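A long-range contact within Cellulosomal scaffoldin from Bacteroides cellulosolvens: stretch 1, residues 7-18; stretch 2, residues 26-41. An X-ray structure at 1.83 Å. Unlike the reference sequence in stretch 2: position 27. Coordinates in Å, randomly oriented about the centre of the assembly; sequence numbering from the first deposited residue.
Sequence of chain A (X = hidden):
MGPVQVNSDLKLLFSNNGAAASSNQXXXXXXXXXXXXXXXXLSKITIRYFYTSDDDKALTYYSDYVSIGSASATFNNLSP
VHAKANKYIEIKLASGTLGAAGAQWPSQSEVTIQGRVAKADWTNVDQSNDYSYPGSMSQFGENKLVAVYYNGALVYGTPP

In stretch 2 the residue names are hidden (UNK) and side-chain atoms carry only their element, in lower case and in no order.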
# COMPACT_ATOMS: atom_id res chain seq x y z
N ASN A 7 -18.92 0.24 -0.02
CA ASN A 7 -18.89 1.28 -1.03
C ASN A 7 -18.06 2.46 -0.58
O ASN A 7 -18.00 2.81 0.60
CB ASN A 7 -20.31 1.72 -1.40
CG ASN A 7 -21.06 0.66 -2.18
OD1 ASN A 7 -20.47 -0.33 -2.64
ND2 ASN A 7 -22.36 0.85 -2.34
N SER A 8 -17.40 3.08 -1.55
CA SER A 8 -16.66 4.28 -1.30
C SER A 8 -16.34 4.78 -2.69
O SER A 8 -16.61 4.09 -3.67
CB SER A 8 -15.37 3.98 -0.53
OG SER A 8 -14.38 3.44 -1.41
N ASP A 9 -15.75 5.96 -2.78
CA ASP A 9 -15.30 6.45 -4.07
C ASP A 9 -13.76 6.39 -4.12
O ASP A 9 -13.12 7.16 -4.84
CB ASP A 9 -15.81 7.88 -4.29
CG ASP A 9 -17.34 7.96 -4.37
OD1 ASP A 9 -17.97 6.99 -4.85
OD2 ASP A 9 -17.91 9.00 -3.96
N LEU A 10 -13.18 5.50 -3.33
CA LEU A 10 -11.72 5.39 -3.22
C LEU A 10 -11.14 4.39 -4.22
O LEU A 10 -11.70 3.31 -4.42
CB LEU A 10 -11.33 5.00 -1.80
CG LEU A 10 -11.62 6.00 -0.69
CD1 LEU A 10 -11.40 5.38 0.68
CD2 LEU A 10 -10.77 7.24 -0.86
N LYS A 11 -10.03 4.76 -4.84
CA LYS A 11 -9.38 3.90 -5.82
C LYS A 11 -7.87 3.95 -5.64
O LYS A 11 -7.31 5.02 -5.40
CB LYS A 11 -9.78 4.35 -7.22
CG LYS A 11 -8.99 3.77 -8.35
CD LYS A 11 -9.60 4.23 -9.68
CE LYS A 11 -8.68 3.96 -10.86
NZ LYS A 11 -9.25 4.41 -12.16
N LEU A 12 -7.20 2.80 -5.76
CA LEU A 12 -5.76 2.75 -5.59
C LEU A 12 -5.07 2.48 -6.91
O LEU A 12 -5.43 1.55 -7.62
CB LEU A 12 -5.36 1.66 -4.59
CG LEU A 12 -3.90 1.58 -4.17
CD1 LEU A 12 -3.51 2.83 -3.42
CD2 LEU A 12 -3.63 0.35 -3.31
N LEU A 13 -4.09 3.32 -7.23
CA LEU A 13 -3.18 3.06 -8.34
C LEU A 13 -1.85 2.63 -7.74
O LEU A 13 -1.48 3.06 -6.66
CB LEU A 13 -3.00 4.31 -9.21
CG LEU A 13 -4.28 4.85 -9.88
CD1 LEU A 13 -4.01 6.20 -10.55
CD2 LEU A 13 -4.83 3.85 -10.89
N PHE A 14 -1.14 1.74 -8.43
CA PHE A 14 0.05 1.16 -7.86
C PHE A 14 1.15 1.09 -8.92
O PHE A 14 0.88 0.82 -10.09
CB PHE A 14 -0.24 -0.26 -7.36
CG PHE A 14 0.93 -0.93 -6.69
CD1 PHE A 14 1.12 -0.84 -5.32
CD2 PHE A 14 1.85 -1.65 -7.45
CE1 PHE A 14 2.19 -1.45 -4.72
CE2 PHE A 14 2.93 -2.25 -6.86
CZ PHE A 14 3.11 -2.15 -5.49
N SER A 15 2.38 1.34 -8.50
CA SER A 15 3.55 0.99 -9.31
C SER A 15 4.71 0.64 -8.42
O SER A 15 4.71 0.95 -7.24
CB SER A 15 3.94 2.13 -10.25
OG SER A 15 4.84 3.00 -9.61
N ASN A 16 5.72 -0.01 -8.99
CA ASN A 16 6.88 -0.43 -8.21
C ASN A 16 8.18 -0.13 -8.96
O ASN A 16 9.20 -0.75 -8.71
CB ASN A 16 6.79 -1.92 -7.84
CG ASN A 16 6.57 -2.82 -9.03
OD1 ASN A 16 6.73 -2.40 -10.18
ND2 ASN A 16 6.17 -4.06 -8.77
N ASN A 17 8.13 0.85 -9.85
CA ASN A 17 9.30 1.25 -10.60
C ASN A 17 9.77 0.14 -11.54
O ASN A 17 10.96 0.04 -11.85
CB ASN A 17 10.43 1.63 -9.64
CG ASN A 17 10.12 2.89 -8.84
OD1 ASN A 17 9.22 3.66 -9.20
ND2 ASN A 17 10.87 3.11 -7.76
N GLY A 18 8.84 -0.70 -11.97
CA GLY A 18 9.15 -1.82 -12.83
C GLY A 18 9.95 -2.93 -12.16
O GLY A 18 10.47 -3.82 -12.84
N UNK A 26 11.62 -4.05 -1.68
CA UNK A 26 10.28 -3.95 -2.21
C UNK A 26 9.96 -2.49 -2.49
O UNK A 26 10.13 -1.65 -1.60
c UNK A 26 9.57 -5.92 -0.78
c UNK A 26 8.58 -6.49 0.25
c UNK A 26 7.85 -4.43 -1.83
c UNK A 26 9.23 -4.49 -1.21
N UNK A 27 9.48 -2.19 -3.70
CA UNK A 27 9.04 -0.83 -4.03
C UNK A 27 7.53 -0.73 -4.02
O UNK A 27 6.85 -1.57 -4.63
o UNK A 27 15.18 -0.10 -5.66
c UNK A 27 13.81 -0.17 -5.59
c UNK A 27 13.07 0.99 -5.37
c UNK A 27 9.55 -0.40 -5.40
c UNK A 27 11.69 0.91 -5.31
c UNK A 27 11.80 -1.45 -5.68
c UNK A 27 13.18 -1.38 -5.75
c UNK A 27 11.04 -0.31 -5.47
N UNK A 28 7.01 0.30 -3.36
CA UNK A 28 5.58 0.55 -3.30
C UNK A 28 5.30 2.01 -3.59
O UNK A 28 5.53 2.86 -2.73
c UNK A 28 6.50 -0.90 0.60
s UNK A 28 4.81 -1.34 0.25
c UNK A 28 4.88 -1.20 -1.55
c UNK A 28 5.04 0.26 -1.90
N UNK A 29 4.81 2.32 -4.78
CA UNK A 29 4.42 3.67 -5.09
C UNK A 29 2.93 3.67 -5.34
O UNK A 29 2.44 2.97 -6.23
c UNK A 29 5.14 4.18 -6.33
c UNK A 29 6.63 4.09 -6.20
n UNK A 29 7.27 3.51 -7.21
o UNK A 29 7.21 4.53 -5.21
N UNK A 30 2.21 4.46 -4.56
CA UNK A 30 0.76 4.38 -4.58
C UNK A 30 0.12 5.73 -4.69
O UNK A 30 0.61 6.71 -4.12
s UNK A 30 0.46 1.34 -1.85
c UNK A 30 1.58 2.21 -0.77
c UNK A 30 0.28 3.67 -3.33
c UNK A 30 0.65 2.19 -3.39
N UNK A 31 -0.98 5.78 -5.42
CA UNK A 31 -1.82 6.96 -5.46
C UNK A 31 -3.19 6.53 -5.05
O UNK A 31 -3.81 5.70 -5.72
c UNK A 31 -0.94 8.58 -7.24
c UNK A 31 -1.46 9.36 -8.45
c UNK A 31 -1.93 7.51 -6.88
n UNK A 31 -0.96 11.03 -10.22
c UNK A 31 -0.41 10.27 -9.05
N UNK A 32 -3.68 7.08 -3.96
CA UNK A 32 -5.03 6.80 -3.53
C UNK A 32 -5.89 7.97 -3.98
O UNK A 32 -5.61 9.12 -3.61
c UNK A 32 -7.20 5.21 -1.88
c UNK A 32 -6.43 6.41 -1.34
c UNK A 32 -6.25 6.31 0.18
c UNK A 32 -5.06 6.60 -2.01
N UNK A 33 -6.91 7.69 -4.79
CA UNK A 33 -7.76 8.74 -5.35
C UNK A 33 -9.17 8.70 -4.78
O UNK A 33 -9.69 7.63 -4.44
n UNK A 33 -5.98 9.47 -9.90
c UNK A 33 -6.74 8.71 -9.12
o UNK A 33 -7.51 7.86 -9.57
c UNK A 33 -6.59 8.92 -7.62
c UNK A 33 -7.86 8.60 -6.87
N UNK A 34 -9.79 9.86 -4.67
CA UNK A 34 -11.20 9.94 -4.33
C UNK A 34 -11.90 10.42 -5.59
O UNK A 34 -11.62 11.51 -6.08
c UNK A 34 -11.40 10.90 -3.16
o UNK A 34 -13.76 10.52 -3.33
n UNK A 34 -13.10 12.31 -2.16
c UNK A 34 -12.87 11.23 -2.89
N UNK A 35 -12.79 9.60 -6.14
CA UNK A 35 -13.42 9.91 -7.41
C UNK A 35 -14.78 10.59 -7.24
O UNK A 35 -15.43 10.96 -8.23
c UNK A 35 -13.71 8.63 -8.20
o UNK A 35 -14.62 7.83 -7.43
c UNK A 35 -12.43 7.87 -8.46
N UNK A 36 -15.23 10.72 -6.00
CA UNK A 36 -16.56 11.24 -5.72
C UNK A 36 -16.60 12.54 -4.95
O UNK A 36 -15.60 13.25 -4.86
N UNK A 37 -17.76 12.85 -4.37
CA UNK A 37 -17.98 14.15 -3.75
C UNK A 37 -17.82 14.18 -2.23
O UNK A 37 -17.92 15.25 -1.64
c UNK A 37 -19.35 14.70 -4.15
o UNK A 37 -20.34 13.72 -3.89
N UNK A 38 -17.60 13.03 -1.61
CA UNK A 38 -17.29 12.97 -0.18
C UNK A 38 -15.87 13.43 0.12
O UNK A 38 -15.06 13.61 -0.79
o UNK A 38 -18.73 11.02 0.02
c UNK A 38 -17.44 11.54 0.32
N UNK A 39 -15.55 13.61 1.39
CA UNK A 39 -14.18 13.83 1.80
C UNK A 39 -13.82 12.70 2.74
O UNK A 39 -14.67 12.17 3.44
c UNK A 39 -13.99 15.14 2.57
o UNK A 39 -14.63 15.03 3.84
c UNK A 39 -14.56 16.33 1.78
N UNK A 40 -12.55 12.32 2.72
CA UNK A 40 -12.07 11.22 3.54
C UNK A 40 -10.89 11.67 4.42
O UNK A 40 -10.00 12.37 3.95
c UNK A 40 -12.80 9.36 1.94
c UNK A 40 -14.21 9.06 0.01
o UNK A 40 -15.97 7.46 0.04
c UNK A 40 -11.65 10.05 2.64
c UNK A 40 -13.16 9.69 0.65
c UNK A 40 -13.54 8.38 2.59
c UNK A 40 -14.60 7.73 1.97
c UNK A 40 -14.93 8.08 0.68
N UNK A 41 -10.90 11.24 5.67
CA UNK A 41 -9.85 11.57 6.63
C UNK A 41 -8.72 10.56 6.49
O UNK A 41 -8.90 9.37 6.76
o UNK A 41 -9.91 12.11 10.28
o UNK A 41 -8.26 12.09 8.82
c UNK A 41 -10.44 11.48 8.04
c UNK A 41 -9.46 11.92 9.12
O HOH W 1 -16.32 10.51 -2.56
O HOH W 2 -19.92 11.15 -5.68
O HOH W 3 -7.63 6.94 -12.20
O HOH W 4 5.86 -4.26 -5.36

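Position 26 carries four carbons, forked at the first with one arm two carbons long, and touches nothing on stretch 1: Ile26. Position 27 has one carbon, then a six-carbon ring bearing an oxygen, which makes it Tyr27, where the reference has Cys; its CD1 lies 3.4 Å from Asn17 ND2. Position 28 is an unbranched chain of two carbons, sulfur and carbon, pointing away from stretch 1: Met28, whose CG meets the edge of the Phe14 ring, 4.2 Å from CE1.

Position 29 shows two carbons, the second carrying one oxygen and one nitrogen, so it is Asn29. Its ND2 gives a weak hydrogen bond to Ser15 OG (3.5 Å) and lies 2.8 Å from Asn17 OD1. Position 30 repeats the unbranched thioether: Met30, with CG 3.6 Å from Phe14 CD1 and the sulfur at the ring edge. At 31, four carbons in a row end in nitrogen, giving Lys31; its CB is 4.1 Å from Leu13 CB, while the chain's end leads away.

Position 32 has four carbons forked at the second, Leu32, with CD1 4.1 Å from Leu10 CB. Position 33 has three carbons, the third bearing oxygen and nitrogen: Gln33. Water 3 joins its OE1 (2.8 Å) to Lys11 NZ (3.0 Å). Position 34, one carbon shorter, is Asn34; its OD1 receives a hydrogen bond from water 1 (2.7 Å), which also donates to Asp9 OD2 (2.6 Å).

Position 35 has one carbon bearing an oxygen and a carbon: Thr35, whose OG1 donates to Asp9 O (3.1 Å). Position 36 has no side chain: Gly36. An ideal CB would fall 1.6 Å from Asp9 OD2, a clash. Positions 37 and 38 each have one carbon and one oxygen, and neither side chain comes within 4.4 Å of stretch 1: Ser37 and Ser38. Position 39, a carbon bearing oxygen and carbon, is the distant Thr39. Position 40 is a hydroxylated ring with Leu10 over one face: Tyr40. Leu10 CG stands 4.1 Å from the ring centroid, and Asp9 N donates to Tyr40 OH (3.2 Å). Position 41, two carbons ending in two oxygens, is Asp41, out of reach.

The contact is an antiparallel strand pair, its axes at 158°. Paired backbone hydrogen bonds recur at Lys11–Gln33, Leu13–Lys31 and Ser15–Asn29, exemplified by Leu13 N to Lys31 O at 2.8 Å. Alternation puts Leu10, Leu12, Phe14, Met30 and Leu32 on one largely apolar face, while Lys11, Gln33, Ser15 and Asn29 lie on the more polar other.

Stretch 2 (26-41) IYMNMKLQNTGSSTYD
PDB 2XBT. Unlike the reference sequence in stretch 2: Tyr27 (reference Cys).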